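Local structure of Nitrate/nitrite binding protein NrtA (Synechocystis sp., 2G29) at residues F39-T43 with E287-V291; N133-L137 with L146-F150; S328-K332 with N362-R368. The protein binds nitrate as the solute-binding protein of the NrtABCD ABC transporter, delivering it for uptake, and probably takes part in nitrite transport too. All blocks are in the same frame, centred on the assembly; numbering follows the deposited sequence.

Contact 1 of 3, residues F39-T43 with E287-V291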
ATOM      1  N   PHE A  39      -3.096   9.521  -7.214  1.00  9.93           N
ATOM      2  CA  PHE A  39      -3.306   8.885  -5.896  1.00  9.33           C
ATOM      3  C   PHE A  39      -4.690   8.249  -5.889  1.00 11.71           C
ATOM      4  O   PHE A  39      -5.561   8.649  -6.674  1.00 10.74           O
ATOM      5  CB  PHE A  39      -3.214   9.887  -4.725  1.00 11.25           C
ATOM      6  CG  PHE A  39      -4.407  10.801  -4.588  1.00 11.23           C
ATOM      7  CD1 PHE A  39      -5.430  10.506  -3.680  1.00 12.45           C
ATOM      8  CD2 PHE A  39      -4.512  11.958  -5.384  1.00 11.75           C
ATOM      9  CE1 PHE A  39      -6.535  11.345  -3.559  1.00 12.39           C
ATOM     10  CE2 PHE A  39      -5.595  12.791  -5.275  1.00 12.09           C
ATOM     11  CZ  PHE A  39      -6.614  12.498  -4.369  1.00 12.96           C
ATOM     12  N   ILE A  40      -4.864   7.263  -5.019  1.00 10.64           N
ATOM     13  CA  ILE A  40      -6.153   6.629  -4.811  1.00 10.75           C
ATOM     14  C   ILE A  40      -6.587   7.159  -3.423  1.00  9.80           C
ATOM     15  O   ILE A  40      -5.723   7.400  -2.532  1.00 11.06           O
ATOM     16  CB  ILE A  40      -6.016   5.085  -4.848  1.00 10.81           C
ATOM     17  CG1 ILE A  40      -5.721   4.594  -6.279  1.00 14.84           C
ATOM     18  CG2 ILE A  40      -7.280   4.427  -4.356  1.00 12.03           C
ATOM     19  CD1 ILE A  40      -4.591   5.281  -6.967  1.00 21.57           C
ATOM     20  N   ALA A  41      -7.890   7.372  -3.242  1.00 11.01           N
ATOM     21  CA  ALA A  41      -8.419   7.963  -1.995  1.00 10.25           C
ATOM     22  C   ALA A  41      -8.256   7.022  -0.820  1.00 10.71           C
ATOM     23  O   ALA A  41      -9.164   6.235  -0.502  1.00 11.94           O
ATOM     24  CB  ALA A  41      -9.896   8.332  -2.174  1.00 10.25           C
ATOM     25  N   LEU A  42      -7.086   7.133  -0.202  1.00  9.80           N
ATOM     26  CA  LEU A  42      -6.630   6.326   0.926  1.00  9.87           C
ATOM     27  C   LEU A  42      -5.748   7.182   1.823  1.00  9.84           C
ATOM     28  O   LEU A  42      -4.960   7.983   1.316  1.00 11.94           O
ATOM     29  CB  LEU A  42      -5.784   5.163   0.404  1.00 10.43           C
ATOM     30  CG  LEU A  42      -6.567   4.205  -0.483  1.00 10.43           C
ATOM     31  CD1 LEU A  42      -5.601   3.440  -1.373  1.00 11.34           C
ATOM     32  CD2 LEU A  42      -7.401   3.273   0.365  1.00  9.86           C
ATOM     33  N   THR A  43      -5.830   6.967   3.135  1.00 10.36           N
ATOM     34  CA  THR A  43      -5.037   7.748   4.068  1.00 11.33           C
ATOM     35  C   THR A  43      -3.552   7.683   3.757  1.00 11.79           C
ATOM     36  O   THR A  43      -2.843   8.678   3.960  1.00 12.41           O
ATOM     37  CB  THR A  43      -5.290   7.292   5.486  1.00 11.65           C
ATOM     38  OG1 THR A  43      -6.701   7.226   5.681  1.00 12.98           O
ATOM     39  CG2 THR A  43      -4.711   8.318   6.486  1.00 10.49           C
ATOM     40  N   GLU A 287     -12.293  18.433  -1.713  1.00 23.49           N
ATOM     41  CA  GLU A 287     -11.154  18.590  -2.618  1.00 24.42           C
ATOM     42  C   GLU A 287     -10.357  17.281  -2.729  1.00 22.31           C
ATOM     43  O   GLU A 287      -9.736  16.998  -3.771  1.00 22.71           O
ATOM     44  CB  GLU A 287     -10.233  19.709  -2.097  1.00 25.91           C
ATOM     45  CG  GLU A 287      -9.104  20.180  -3.034  1.00 30.96           C
ATOM     46  CD  GLU A 287      -9.614  21.008  -4.205  1.00 34.05           C
ATOM     47  OE1 GLU A 287     -10.651  21.694  -4.040  1.00 35.34           O
ATOM     48  OE2 GLU A 287      -8.969  20.992  -5.277  1.00 35.97           O
ATOM     49  N   TRP A 288     -10.405  16.471  -1.670  1.00 19.42           N
ATOM     50  CA  TRP A 288      -9.646  15.231  -1.621  1.00 18.37           C
ATOM     51  C   TRP A 288     -10.462  13.930  -1.502  1.00 18.89           C
ATOM     52  O   TRP A 288     -10.880  13.408  -2.522  1.00 21.80           O
ATOM     53  CB  TRP A 288      -8.602  15.354  -0.504  1.00 16.62           C
ATOM     54  CG  TRP A 288      -7.674  16.543  -0.744  1.00 15.28           C
ATOM     55  CD1 TRP A 288      -7.595  17.689   0.006  1.00 15.73           C
ATOM     56  CD2 TRP A 288      -6.768  16.729  -1.842  1.00 15.16           C
ATOM     57  NE1 TRP A 288      -6.697  18.575  -0.558  1.00 16.10           N
ATOM     58  CE2 TRP A 288      -6.181  18.012  -1.691  1.00 16.70           C
ATOM     59  CE3 TRP A 288      -6.388  15.935  -2.937  1.00 15.45           C
ATOM     60  CZ2 TRP A 288      -5.253  18.521  -2.605  1.00 17.35           C
ATOM     61  CZ3 TRP A 288      -5.451  16.444  -3.848  1.00 17.73           C
ATOM     62  CH2 TRP A 288      -4.897  17.732  -3.669  1.00 18.21           C
ATOM     63  N   PHE A 289     -10.712  13.407  -0.303  1.00 16.54           N
ATOM     64  CA  PHE A 289     -11.458  12.142  -0.207  1.00 16.07           C
ATOM     65  C   PHE A 289     -12.969  12.295  -0.175  1.00 16.48           C
ATOM     66  O   PHE A 289     -13.679  11.361  -0.559  1.00 16.76           O
ATOM     67  CB  PHE A 289     -11.103  11.345   1.066  1.00 15.08           C
ATOM     68  CG  PHE A 289      -9.653  10.945   1.188  1.00 16.49           C
ATOM     69  CD1 PHE A 289      -9.215  10.329   2.359  1.00 16.82           C
ATOM     70  CD2 PHE A 289      -8.730  11.194   0.174  1.00 16.71           C
ATOM     71  CE1 PHE A 289      -7.865   9.963   2.535  1.00 15.47           C
ATOM     72  CE2 PHE A 289      -7.389  10.831   0.345  1.00 16.27           C
ATOM     73  CZ  PHE A 289      -6.973  10.223   1.523  1.00 17.44           C
ATOM     74  N   LYS A 290     -13.451  13.438   0.323  1.00 16.02           N
ATOM     75  CA  LYS A 290     -14.892  13.643   0.483  1.00 16.86           C
ATOM     76  C   LYS A 290     -15.431  12.461   1.344  1.00 15.74           C
ATOM     77  O   LYS A 290     -16.399  11.779   0.978  1.00 15.96           O
ATOM     78  CB  LYS A 290     -15.577  13.681  -0.891  1.00 19.84           C
ATOM     79  CG  LYS A 290     -17.020  14.085  -0.829  1.00 23.91           C
ATOM     80  CD  LYS A 290     -17.200  15.263   0.077  1.00 26.68           C
ATOM     81  CE  LYS A 290     -18.670  15.620   0.210  1.00 31.20           C
ATOM     82  NZ  LYS A 290     -18.889  16.591   1.330  1.00 33.07           N
ATOM     83  N   VAL A 291     -14.793  12.269   2.497  1.00 14.92           N
ATOM     84  CA  VAL A 291     -15.097  11.195   3.448  1.00 13.86           C
ATOM     85  C   VAL A 291     -15.259  11.822   4.838  1.00 12.78           C
ATOM     86  O   VAL A 291     -14.494  12.702   5.185  1.00 14.08           O
ATOM     87  CB  VAL A 291     -13.894  10.174   3.481  1.00 12.98           C
ATOM     88  CG1 VAL A 291     -13.982   9.253   4.685  1.00 13.33           C
ATOM     89  CG2 VAL A 291     -13.860   9.337   2.177  1.00 14.27           C
TER
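A41 and F289 bring two irregular loops together, their CA atoms 5.5 Å apart; 39-43 leaves the end of strand 36-39 and bends through an inverse gamma turn centred on A41, while 287-291 follows helix 276-284. No hydrogen bond joins them. The F289 ring lies against this turn: A41 C and L42 N sit over one of its faces, and CD2 meets the A41 methyl CB at 3.9 Å. At the far end of the ring, CZ comes within 3.0 Å of the carbonyl oxygen L42 O. The edge of the same ring faces F39, CE1 of F39 standing 4.0 Å from F289 CE2. F39 also reaches W288, its CZ 3.7 Å from W288 CE3 at the indole edge, with the planes of the two six-membered rings turned by 58°. With CG between the backbone N and the carbonyl carbon (chi1 74°), the F39 ring reaches across to both aromatic partners. The indole NE1 of W288 donates a hydrogen bond to E53 of helix 46-53. Apolar and ring contacts thus join the two loops, so shape fit carries the contact, and it backs the strand-end loop whose L42 side chain approaches W73, K240 and a bound nitrate.

Contact 2 of 3, residues N133-L137 with L146-F150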
ATOM      1  N   ASN A 133     -22.634 -11.433   7.803  1.00 17.08           N
ATOM      2  CA  ASN A 133     -23.021 -12.842   7.921  1.00 18.16           C
ATOM      3  C   ASN A 133     -22.001 -13.653   8.715  1.00 18.74           C
ATOM      4  O   ASN A 133     -22.257 -14.809   9.058  1.00 19.78           O
ATOM      5  CB  ASN A 133     -23.210 -13.480   6.547  1.00 19.56           C
ATOM      6  CG  ASN A 133     -24.445 -12.981   5.856  1.00 20.45           C
ATOM      7  OD1 ASN A 133     -25.374 -12.504   6.510  1.00 22.75           O
ATOM      8  ND2 ASN A 133     -24.480 -13.087   4.538  1.00 20.65           N
ATOM      9  N   TYR A 134     -20.848 -13.056   9.030  1.00 16.36           N
ATOM     10  CA  TYR A 134     -19.808 -13.777   9.761  1.00 15.19           C
ATOM     11  C   TYR A 134     -19.656 -13.283  11.180  1.00 14.85           C
ATOM     12  O   TYR A 134     -18.730 -13.683  11.892  1.00 15.19           O
ATOM     13  CB  TYR A 134     -18.475 -13.640   9.009  1.00 15.59           C
ATOM     14  CG  TYR A 134     -18.543 -14.251   7.644  1.00 15.36           C
ATOM     15  CD1 TYR A 134     -18.905 -13.491   6.539  1.00 16.12           C
ATOM     16  CD2 TYR A 134     -18.336 -15.614   7.467  1.00 16.88           C
ATOM     17  CE1 TYR A 134     -19.067 -14.062   5.290  1.00 14.51           C
ATOM     18  CE2 TYR A 134     -18.492 -16.208   6.246  1.00 16.74           C
ATOM     19  CZ  TYR A 134     -18.861 -15.448   5.161  1.00 16.13           C
ATOM     20  OH  TYR A 134     -19.074 -16.065   3.972  1.00 16.16           O
ATOM     21  N   LYS A 135     -20.578 -12.434  11.601  1.00 16.20           N
ATOM     22  CA  LYS A 135     -20.479 -11.876  12.944  1.00 18.15           C
ATOM     23  C   LYS A 135     -20.429 -12.903  14.076  1.00 18.56           C
ATOM     24  O   LYS A 135     -19.654 -12.740  15.004  1.00 19.66           O
ATOM     25  CB  LYS A 135     -21.603 -10.860  13.200  1.00 20.66           C
ATOM     26  CG  LYS A 135     -21.281  -9.467  12.632  1.00 24.09           C
ATOM     27  CD  LYS A 135     -22.267  -8.422  13.142  1.00 27.79           C
ATOM     28  CE  LYS A 135     -21.862  -6.999  12.755  1.00 29.85           C
ATOM     29  NZ  LYS A 135     -22.763  -5.990  13.392  1.00 32.72           N
ATOM     30  N   ASP A 136     -21.218 -13.972  13.989  1.00 20.13           N
ATOM     31  CA  ASP A 136     -21.218 -14.946  15.075  1.00 21.45           C
ATOM     32  C   ASP A 136     -19.876 -15.646  15.280  1.00 20.32           C
ATOM     33  O   ASP A 136     -19.569 -16.089  16.396  1.00 20.45           O
ATOM     34  CB  ASP A 136     -22.345 -15.966  14.851  1.00 24.87           C
ATOM     35  CG  ASP A 136     -23.714 -15.294  14.745  1.00 30.13           C
ATOM     36  OD1 ASP A 136     -24.018 -14.441  15.611  1.00 33.74           O
ATOM     37  OD2 ASP A 136     -24.494 -15.605  13.809  1.00 33.47           O
ATOM     38  N   LEU A 137     -19.071 -15.731  14.214  1.00 18.77           N
ATOM     39  CA  LEU A 137     -17.769 -16.397  14.260  1.00 17.55           C
ATOM     40  C   LEU A 137     -16.659 -15.579  14.914  1.00 16.42           C
ATOM     41  O   LEU A 137     -15.600 -16.136  15.267  1.00 16.89           O
ATOM     42  CB  LEU A 137     -17.325 -16.804  12.842  1.00 17.71           C
ATOM     43  CG  LEU A 137     -18.227 -17.794  12.113  1.00 19.54           C
ATOM     44  CD1 LEU A 137     -17.719 -18.062  10.698  1.00 19.82           C
ATOM     45  CD2 LEU A 137     -18.250 -19.105  12.897  1.00 20.66           C
ATOM     46  N   LEU A 146     -13.522 -19.723   8.902  1.00 16.77           N
ATOM     47  CA  LEU A 146     -14.191 -19.376   7.654  1.00 17.00           C
ATOM     48  C   LEU A 146     -14.293 -20.538   6.684  1.00 17.56           C
ATOM     49  O   LEU A 146     -15.093 -20.500   5.757  1.00 17.83           O
ATOM     50  CB  LEU A 146     -13.456 -18.216   6.967  1.00 16.79           C
ATOM     51  CG  LEU A 146     -13.481 -16.906   7.740  1.00 14.59           C
ATOM     52  CD1 LEU A 146     -12.609 -15.902   6.949  1.00 15.35           C
ATOM     53  CD2 LEU A 146     -14.903 -16.354   7.893  1.00 15.89           C
ATOM     54  N   LYS A 147     -13.485 -21.564   6.873  1.00 18.25           N
ATOM     55  CA  LYS A 147     -13.503 -22.691   5.946  1.00 20.39           C
ATOM     56  C   LYS A 147     -14.902 -23.335   5.819  1.00 18.59           C
ATOM     57  O   LYS A 147     -15.455 -23.451   4.714  1.00 18.26           O
ATOM     58  CB  LYS A 147     -12.466 -23.720   6.404  1.00 23.08           C
ATOM     59  CG  LYS A 147     -12.377 -24.938   5.522  1.00 28.62           C
ATOM     60  CD  LYS A 147     -10.915 -25.251   5.194  1.00 30.11           C
ATOM     61  CE  LYS A 147     -10.809 -26.416   4.250  1.00 33.19           C
ATOM     62  NZ  LYS A 147     -10.219 -26.003   2.955  1.00 35.52           N
ATOM     63  N   GLU A 148     -15.468 -23.743   6.948  1.00 19.58           N
ATOM     64  CA  GLU A 148     -16.799 -24.336   6.951  1.00 20.59           C
ATOM     65  C   GLU A 148     -17.875 -23.322   6.561  1.00 18.09           C
ATOM     66  O   GLU A 148     -18.886 -23.671   5.948  1.00 19.91           O
ATOM     67  CB  GLU A 148     -17.136 -24.906   8.326  1.00 23.39           C
ATOM     68  CG  GLU A 148     -16.343 -26.141   8.742  1.00 29.53           C
ATOM     69  CD  GLU A 148     -17.002 -26.873   9.907  1.00 31.90           C
ATOM     70  OE1 GLU A 148     -17.505 -26.194  10.832  1.00 34.19           O
ATOM     71  OE2 GLU A 148     -17.017 -28.129   9.901  1.00 35.21           O
ATOM     72  N   ALA A 149     -17.676 -22.052   6.918  1.00 18.27           N
ATOM     73  CA  ALA A 149     -18.677 -21.036   6.587  1.00 16.54           C
ATOM     74  C   ALA A 149     -18.716 -20.725   5.093  1.00 16.30           C
ATOM     75  O   ALA A 149     -19.799 -20.556   4.511  1.00 17.28           O
ATOM     76  CB  ALA A 149     -18.408 -19.745   7.391  1.00 16.57           C
ATOM     77  N   PHE A 150     -17.538 -20.635   4.470  1.00 16.50           N
ATOM     78  CA  PHE A 150     -17.472 -20.366   3.034  1.00 15.27           C
ATOM     79  C   PHE A 150     -18.108 -21.522   2.247  1.00 16.80           C
ATOM     80  O   PHE A 150     -18.642 -21.321   1.149  1.00 16.73           O
ATOM     81  CB  PHE A 150     -16.013 -20.181   2.595  1.00 16.00           C
ATOM     82  CG  PHE A 150     -15.474 -18.781   2.793  1.00 15.30           C
ATOM     83  CD1 PHE A 150     -14.234 -18.447   2.249  1.00 17.10           C
ATOM     84  CD2 PHE A 150     -16.174 -17.822   3.510  1.00 15.91           C
ATOM     85  CE1 PHE A 150     -13.696 -17.172   2.412  1.00 18.14           C
ATOM     86  CE2 PHE A 150     -15.634 -16.524   3.685  1.00 15.47           C
ATOM     87  CZ  PHE A 150     -14.410 -16.214   3.138  1.00 15.77           C
TER
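Y134 and L137, on a 3-10 turn closed by the bond L137 N to Y134 O, face the first turn of helix 146-151, with CA atoms 8.0 Å apart for Y134 and A149 and 8.1 Å for L137 and L146. The loop following strand 126-130 here folds back on the helix that comes next in the chain, a local join away from the nitrate site. Y134 carries most of the contact by laying one side of its ring along the helix. Its CD2 meets the L146 methyl CD2 at 3.5 Å, and its CE2 meets A149 CB at 3.7 Å, the methyl lying near the ring plane at the edge. Farther out, CZ and OH come against F150; Y134 OH is 3.4 Å from F150 CD2. The two rings are nearly perpendicular, their planes at 78°, with Y134 CZ in the plane of the F150 ring at its edge. Within the helix, L146 CB lies over the centre of one F150 face, so this leucine packs against both rings. With CG anti to its carbonyl carbon (chi1 -84°), the F150 ring turns back over L146 and presents its CD2-CE2 edge to the tyrosine. L137 completes the contact at its exposed side: its CD1 touches A149 CB at 3.8 Å, and L146 CD2 more loosely. The small A149 methyl thus fits between the tyrosine edge and the L137 branch. Methyls and ring edges therefore make the join across the two segments, which share no hydrogen bond, while the tyrosine hydroxyl is satisfied by a hydrogen bond with E206.

Contact 3 of 3, residues S328-K332 with N362-R368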
ATOM      1  N   SER A 328       9.766   5.309   5.562  1.00 12.85           N
ATOM      2  CA  SER A 328       9.931   5.855   4.238  1.00 13.04           C
ATOM      3  C   SER A 328      11.043   5.191   3.428  1.00 12.46           C
ATOM      4  O   SER A 328      10.998   5.147   2.206  1.00 11.80           O
ATOM      5  CB  SER A 328      10.193   7.352   4.378  1.00 12.31           C
ATOM      6  OG  SER A 328      10.389   7.952   3.133  1.00 12.95           O
ATOM      7  N   TYR A 329      12.053   4.649   4.097  1.00 13.05           N
ATOM      8  CA  TYR A 329      13.161   4.032   3.353  1.00 12.20           C
ATOM      9  C   TYR A 329      12.651   2.798   2.614  1.00 12.48           C
ATOM     10  O   TYR A 329      12.129   1.882   3.226  1.00 11.99           O
ATOM     11  CB  TYR A 329      14.295   3.666   4.307  1.00 12.42           C
ATOM     12  CG  TYR A 329      15.461   3.044   3.577  1.00 12.84           C
ATOM     13  CD1 TYR A 329      16.314   3.815   2.796  1.00 12.94           C
ATOM     14  CD2 TYR A 329      15.690   1.673   3.638  1.00 11.36           C
ATOM     15  CE1 TYR A 329      17.365   3.236   2.088  1.00 12.13           C
ATOM     16  CE2 TYR A 329      16.734   1.074   2.944  1.00 12.88           C
ATOM     17  CZ  TYR A 329      17.570   1.855   2.168  1.00 11.78           C
ATOM     18  OH  TYR A 329      18.609   1.239   1.514  1.00 13.37           O
ATOM     19  N   PRO A 330      12.799   2.765   1.280  1.00 10.35           N
ATOM     20  CA  PRO A 330      12.310   1.625   0.486  1.00 11.93           C
ATOM     21  C   PRO A 330      13.267   0.451   0.478  1.00 10.86           C
ATOM     22  O   PRO A 330      14.117   0.316  -0.379  1.00 12.05           O
ATOM     23  CB  PRO A 330      12.104   2.235  -0.893  1.00 10.99           C
ATOM     24  CG  PRO A 330      13.259   3.227  -0.999  1.00 12.23           C
ATOM     25  CD  PRO A 330      13.373   3.818   0.424  1.00 12.19           C
ATOM     26  N   TYR A 331      13.135  -0.385   1.495  1.00 10.56           N
ATOM     27  CA  TYR A 331      14.004  -1.550   1.600  1.00 11.15           C
ATOM     28  C   TYR A 331      13.854  -2.474   0.389  1.00 10.72           C
ATOM     29  O   TYR A 331      12.735  -2.877   0.004  1.00 10.80           O
ATOM     30  CB  TYR A 331      13.681  -2.360   2.868  1.00 11.62           C
ATOM     31  CG  TYR A 331      14.108  -1.726   4.177  1.00 12.61           C
ATOM     32  CD1 TYR A 331      13.200  -1.021   4.946  1.00 12.37           C
ATOM     33  CD2 TYR A 331      15.428  -1.846   4.639  1.00 13.46           C
ATOM     34  CE1 TYR A 331      13.570  -0.449   6.161  1.00 12.34           C
ATOM     35  CE2 TYR A 331      15.800  -1.270   5.847  1.00 13.34           C
ATOM     36  CZ  TYR A 331      14.873  -0.585   6.599  1.00 15.31           C
ATOM     37  OH  TYR A 331      15.221  -0.054   7.839  1.00 15.72           O
ATOM     38  N   LYS A 332      14.985  -2.818  -0.206  1.00 11.03           N
ATOM     39  CA  LYS A 332      14.980  -3.767  -1.326  1.00 10.93           C
ATOM     40  C   LYS A 332      14.492  -5.156  -0.852  1.00 10.36           C
ATOM     41  O   LYS A 332      13.862  -5.869  -1.628  1.00 11.26           O
ATOM     42  CB  LYS A 332      16.385  -3.886  -1.929  1.00 11.61           C
ATOM     43  CG  LYS A 332      16.813  -2.689  -2.774  1.00 11.23           C
ATOM     44  CD  LYS A 332      18.213  -2.855  -3.308  1.00 13.20           C
ATOM     45  CE  LYS A 332      18.512  -1.806  -4.333  1.00 14.50           C
ATOM     46  NZ  LYS A 332      19.883  -2.020  -4.935  1.00 15.39           N
ATOM     47  N   ASN A 362      14.146  -0.411  -7.724  1.00 10.64           N
ATOM     48  CA  ASN A 362      14.265   0.233  -6.424  1.00  9.81           C
ATOM     49  C   ASN A 362      15.368   1.285  -6.445  1.00 10.19           C
ATOM     50  O   ASN A 362      16.509   0.982  -6.775  1.00 11.34           O
ATOM     51  CB  ASN A 362      14.533  -0.840  -5.342  1.00  9.97           C
ATOM     52  CG  ASN A 362      14.652  -0.246  -3.961  1.00 11.23           C
ATOM     53  OD1 ASN A 362      15.610   0.493  -3.670  1.00 10.77           O
ATOM     54  ND2 ASN A 362      13.682  -0.552  -3.095  1.00 10.56           N
ATOM     55  N   ARG A 363      14.996   2.528  -6.117  1.00 11.00           N
ATOM     56  CA  ARG A 363      15.989   3.592  -6.118  1.00 11.90           C
ATOM     57  C   ARG A 363      16.253   4.121  -4.718  1.00 12.69           C
ATOM     58  O   ARG A 363      16.192   5.350  -4.470  1.00 11.57           O
ATOM     59  CB  ARG A 363      15.566   4.733  -7.052  1.00 11.38           C
ATOM     60  CG  ARG A 363      15.461   4.298  -8.533  1.00 12.08           C
ATOM     61  CD  ARG A 363      16.734   3.622  -9.027  1.00 12.58           C
ATOM     62  NE  ARG A 363      17.895   4.510  -8.933  1.00 12.62           N
ATOM     63  CZ  ARG A 363      18.198   5.460  -9.816  1.00 14.58           C
ATOM     64  NH1 ARG A 363      17.450   5.660 -10.892  1.00 15.75           N
ATOM     65  NH2 ARG A 363      19.249   6.254  -9.586  1.00 15.63           N
ATOM     66  N   GLU A 364      16.533   3.197  -3.800  1.00 13.28           N
ATOM     67  CA  GLU A 364      16.901   3.588  -2.426  1.00 12.12           C
ATOM     68  C   GLU A 364      18.132   4.510  -2.476  1.00 12.08           C
ATOM     69  O   GLU A 364      18.376   5.255  -1.513  1.00 13.27           O
ATOM     70  CB  GLU A 364      17.167   2.334  -1.564  1.00 11.96           C
ATOM     71  CG  GLU A 364      18.330   1.437  -2.053  1.00 11.57           C
ATOM     72  CD  GLU A 364      19.676   1.931  -1.597  1.00 12.87           C
ATOM     73  OE1 GLU A 364      19.797   2.360  -0.431  1.00 13.53           O
ATOM     74  OE2 GLU A 364      20.639   1.816  -2.396  1.00 15.70           O
ATOM     75  N   ASP A 365      18.919   4.425  -3.544  1.00 12.30           N
ATOM     76  CA  ASP A 365      20.086   5.310  -3.693  1.00 12.52           C
ATOM     77  C   ASP A 365      19.607   6.764  -3.819  1.00 13.17           C
ATOM     78  O   ASP A 365      20.208   7.659  -3.222  1.00 14.98           O
ATOM     79  CB  ASP A 365      20.956   4.930  -4.910  1.00 13.44           C
ATOM     80  CG  ASP A 365      20.192   4.955  -6.236  1.00 14.20           C
ATOM     81  OD1 ASP A 365      19.074   4.405  -6.322  1.00 14.93           O
ATOM     82  OD2 ASP A 365      20.747   5.527  -7.200  1.00 16.49           O
ATOM     83  N   LEU A 366      18.545   7.016  -4.584  1.00 12.71           N
ATOM     84  CA  LEU A 366      17.977   8.366  -4.701  1.00 12.66           C
ATOM     85  C   LEU A 366      17.389   8.790  -3.344  1.00 14.00           C
ATOM     86  O   LEU A 366      17.464   9.969  -2.967  1.00 12.95           O
ATOM     87  CB  LEU A 366      16.896   8.400  -5.803  1.00 13.27           C
ATOM     88  CG  LEU A 366      17.429   8.131  -7.205  1.00 12.77           C
ATOM     89  CD1 LEU A 366      16.348   8.304  -8.243  1.00 13.55           C
ATOM     90  CD2 LEU A 366      18.548   9.169  -7.492  1.00 13.39           C
ATOM     91  N   TRP A 367      16.815   7.843  -2.590  1.00 12.94           N
ATOM     92  CA  TRP A 367      16.262   8.177  -1.296  1.00 12.77           C
ATOM     93  C   TRP A 367      17.374   8.642  -0.369  1.00 13.88           C
ATOM     94  O   TRP A 367      17.235   9.681   0.296  1.00 14.31           O
ATOM     95  CB  TRP A 367      15.491   6.967  -0.711  1.00 11.89           C
ATOM     96  CG  TRP A 367      14.702   7.279   0.552  1.00 12.70           C
ATOM     97  CD1 TRP A 367      13.354   7.507   0.630  1.00 12.77           C
ATOM     98  CD2 TRP A 367      15.203   7.383   1.903  1.00 14.58           C
ATOM     99  NE1 TRP A 367      12.981   7.753   1.927  1.00 12.54           N
ATOM    100  CE2 TRP A 367      14.090   7.670   2.731  1.00 13.70           C
ATOM    101  CE3 TRP A 367      16.476   7.255   2.490  1.00 14.04           C
ATOM    102  CZ2 TRP A 367      14.204   7.836   4.127  1.00 14.18           C
ATOM    103  CZ3 TRP A 367      16.598   7.419   3.875  1.00 13.69           C
ATOM    104  CH2 TRP A 367      15.461   7.704   4.679  1.00 14.47           C
ATOM    105  N   ARG A 368      18.482   7.897  -0.314  1.00 13.58           N
ATOM    106  CA  ARG A 368      19.600   8.312   0.547  1.00 13.33           C
ATOM    107  C   ARG A 368      20.168   9.660   0.126  1.00 15.01           C
ATOM    108  O   ARG A 368      20.546  10.457   1.000  1.00 15.53           O
ATOM    109  CB  ARG A 368      20.707   7.249   0.552  1.00 15.72           C
ATOM    110  CG  ARG A 368      20.368   6.025   1.403  1.00 13.43           C
ATOM    111  CD  ARG A 368      21.570   5.050   1.453  1.00 14.27           C
ATOM    112  NE  ARG A 368      21.718   4.284   0.220  1.00 14.96           N
ATOM    113  CZ  ARG A 368      22.787   4.309  -0.564  1.00 16.60           C
ATOM    114  NH1 ARG A 368      23.844   5.074  -0.251  1.00 21.27           N
ATOM    115  NH2 ARG A 368      22.802   3.599  -1.686  1.00 16.49           N
TER
HETATM  116  O   HOH W   1      20.890   0.858  -4.887  1.00 24.11           O
HETATM  117  O   HOH W   2      19.057  -0.032  -7.120  1.00 27.97           O
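W367 offers one indole face to Y329 and P330 and its edge to S328. Over the five-membered ring lie Y329 CA and P330 CD, the latter 3.9 Å from the centroid in a CH-pi contact. The tyrosine ring comes edge-on, CD1 at 3.5 Å from W367 CE3, in an edge-to-face pair with planes at 83°. In the indole plane, NE1 donates a nearly straight 2.9 Å bond to S328 OG, which also pairs with Q267. The W367 CG stands anti to N (chi1 -171°), which swings the indole out from the helix to the loop. A leucine in its place would probably leave S328 OG without this donor and open a gap beneath Y329 and P330. Beyond the indole, Y329 OH donates to E364 OE1 at 2.5 Å from one face of the carboxylate plane, while R368 NE reaches the same oxygen from the opposite face; R368 NH2 holds OE2, making a side-on salt bridge. N362 ND2 donates a 2.9 Å hydrogen bond to P330 O, while N362 OD1 accepts from E364 N in an Asx turn. One water links K332 NZ to E364 OE2 and a second links it to N362 O; D359 is the lysine's salt-bridge partner. The contact ties the loop leading into helix 332-344 to the start of helix 364-373, against strand 115-120, where I117 and R120 touch P330 and A119 touches W367.

In the fold
Contacts 1 and 3 lie toward the interior, about 14 and 16 Å from the chain's centre to theirs; contact 2, at 27 Å, is peripheral, yet its Y134, L146 and F150 are buried and L137 alone of its touching residues is classed as exposed. The first and third both border the five-stranded sheet containing strands 36-39 and 115-120, one at the loop after 36-39 and the other against 115-120. Contact 2 joins the loop after strand 126-130 of the second sheet to helix 146-151, consistent with the other domain of the C-clamp. Contacts 1 and 2 have no hydrogen bonds between segments, whereas contact 3 combines aromatic packing with hydrogen bonds and water bridges. Contact 1 comes nearest the nitrate site; contacts 2 and 3 flank the centre.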